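Local coordinates for Alr4995 protein (Nostoc sp., PDB 6LRG), which probably converts arginine to ornithine as an arginine dihydrolase, and binds ornithine and NAD+, the latter likely serving conversion of ornithine to proline, at the interface of chains A and B. Sequence-based numbering; all coordinates share one arbitrary frame. Chains: chain A/B, Alr4995 protein.

The interface of chains A and B. Residues chain A 23-24, 26-28; chain B 479, 483, 487, 628.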
loop_
_atom_site.group_PDB
_atom_site.type_symbol
_atom_site.label_atom_id
_atom_site.label_comp_id
_atom_site.label_asym_id
_atom_site.label_seq_id
_atom_site.Cartn_x
_atom_site.Cartn_y
_atom_site.Cartn_z
ATOM N N PRO A 23 30.116 -13.091 14.467
ATOM C CA PRO A 23 29.004 -13.859 13.882
ATOM C C PRO A 23 29.373 -15.276 13.448
ATOM O O PRO A 23 28.506 -16.131 13.282
ATOM C CB PRO A 23 28.607 -13.022 12.654
ATOM C CG PRO A 23 29.177 -11.690 12.877
ATOM C CD PRO A 23 30.390 -11.847 13.730
ATOM N N TRP A 24 30.654 -15.520 13.223
ATOM C CA TRP A 24 31.099 -16.847 12.806
ATOM C C TRP A 24 30.932 -17.864 13.923
ATOM O O TRP A 24 30.637 -19.009 13.660
ATOM C CB TRP A 24 32.564 -16.809 12.349
ATOM C CG TRP A 24 32.777 -15.908 11.192
ATOM C CD1 TRP A 24 33.017 -14.571 11.235
ATOM C CD2 TRP A 24 32.726 -16.267 9.804
ATOM N NE1 TRP A 24 33.123 -14.066 9.964
ATOM C CE2 TRP A 24 32.957 -15.087 9.063
ATOM C CE3 TRP A 24 32.516 -17.474 9.117
ATOM C CZ2 TRP A 24 32.987 -15.071 7.664
ATOM C CZ3 TRP A 24 32.543 -17.466 7.730
ATOM C CH2 TRP A 24 32.784 -16.267 7.014
ATOM N N GLU A 26 28.660 -17.956 16.182
ATOM C CA GLU A 26 27.233 -18.235 16.412
ATOM C C GLU A 26 26.843 -19.614 15.935
ATOM O O GLU A 26 27.084 -19.973 14.778
ATOM C CB GLU A 26 26.338 -17.212 15.709
ATOM C CG GLU A 26 25.829 -16.058 16.575
ATOM C CD GLU A 26 24.836 -16.492 17.629
ATOM O OE1 GLU A 26 24.287 -17.602 17.499
ATOM O OE2 GLU A 26 24.596 -15.723 18.590
ATOM N N GLY A 27 26.242 -20.392 16.819
ATOM C CA GLY A 27 25.868 -21.755 16.476
ATOM C C GLY A 27 27.011 -22.764 16.454
ATOM O O GLY A 27 26.797 -23.913 16.090
ATOM N N ASN A 28 28.214 -22.368 16.853
ATOM C CA ASN A 28 29.360 -23.278 16.739
ATOM C C ASN A 28 29.983 -23.674 18.070
ATOM O O ASN A 28 31.029 -24.314 18.089
ATOM C CB ASN A 28 30.461 -22.678 15.854
ATOM C CG ASN A 28 30.198 -22.865 14.381
ATOM O OD1 ASN A 28 29.458 -23.764 13.971
ATOM N ND2 ASN A 28 30.795 -22.005 13.566
ATOM N N TRP B 479 24.205 -16.682 3.429
ATOM C CA TRP B 479 25.410 -17.028 4.164
ATOM C C TRP B 479 25.043 -17.746 5.474
ATOM O O TRP B 479 25.659 -18.761 5.809
ATOM C CB TRP B 479 26.240 -15.769 4.421
ATOM C CG TRP B 479 27.375 -15.974 5.330
ATOM C CD1 TRP B 479 28.591 -16.474 5.007
ATOM C CD2 TRP B 479 27.411 -15.700 6.735
ATOM N NE1 TRP B 479 29.388 -16.535 6.127
ATOM C CE2 TRP B 479 28.685 -16.059 7.198
ATOM C CE3 TRP B 479 26.486 -15.187 7.641
ATOM C CZ2 TRP B 479 29.065 -15.915 8.527
ATOM C CZ3 TRP B 479 26.858 -15.048 8.960
ATOM C CH2 TRP B 479 28.137 -15.411 9.393
ATOM N N LYS B 483 25.782 -21.780 6.441
ATOM C CA LYS B 483 26.571 -21.961 7.640
ATOM C C LYS B 483 25.899 -22.912 8.633
ATOM O O LYS B 483 26.544 -23.772 9.229
ATOM C CB LYS B 483 26.803 -20.592 8.290
ATOM C CG LYS B 483 27.647 -20.612 9.547
ATOM C CD LYS B 483 27.716 -19.214 10.161
ATOM C CE LYS B 483 28.448 -19.241 11.466
ATOM N NZ LYS B 483 27.498 -19.140 12.612
ATOM N N ALA B 487 27.086 -26.772 9.712
ATOM C CA ALA B 487 27.324 -27.092 11.129
ATOM C C ALA B 487 26.366 -28.143 11.698
ATOM O O ALA B 487 26.538 -28.585 12.833
ATOM C CB ALA B 487 27.244 -25.832 11.974
ATOM N N GLU B 628 17.872 -22.585 15.399
ATOM C CA GLU B 628 18.805 -21.474 15.375
ATOM C C GLU B 628 18.278 -20.375 14.476
ATOM O O GLU B 628 18.702 -19.224 14.574
ATOM C CB GLU B 628 20.173 -21.936 14.894
ATOM C CG GLU B 628 20.949 -22.740 15.926
ATOM C CD GLU B 628 21.902 -23.731 15.296
ATOM O OE1 GLU B 628 21.724 -24.018 14.097
ATOM O OE2 GLU B 628 22.831 -24.222 15.981
#
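The indole rings of A:Trp24 and B:Trp479 meet edge to face, their planes 81° apart. One face of A:Trp24 receives the rim of B:Trp479: CZ2 lies over it, displaced toward the rim, and the indole nitrogen NE1 of B:Trp479 comes 3.5 Å from CH2 of A:Trp24. B:Trp479 thus offers its edge across the interface, where CD2 of A:Trp24 sits in the plane of its ring, while one of its own faces is covered by the aliphatic CD of B:Lys483 from the next turn of helix 467-487. At another point of that edge, CH2 of B:Trp479 reaches CB of A:Pro23 at 4.1 Å. Were A:Trp24 reduced to an alanine, the rim of B:Trp479 would probably lose the ring face it packs on, leaving a gap beside it. With CG anti to the backbone N (chi1 171°), B:Trp479 reaches from the helix to the partner's loop. B:Lys483 runs out alongside it, extended until a bend at chi4 (-104°) turns the ammonium NZ among backbone carbonyls of that loop. Its hydrogen bond to O of A:Pro23, 3.2 Å long, is weak; the carbonyl of A:Glu26 is also beside NZ, modelled too close for its distance to carry weight. Farther along the helix, the methyl CB of B:Ala487 lies 3.6 Å from the amide oxygen OD1 of A:Asn28. From a separate loop, the carboxylate OE2 of B:Glu628 lies 3.9 Å from CA of A:Gly27, a contact without a bond. As a worked example of helix-to-loop docking, the patch combines aromatic packing with a lysine directed at main-chain oxygens. Repeated by the two-fold symmetry, it helps join the chains within the deposited four-copy assembly and may support the enzyme's oligomer.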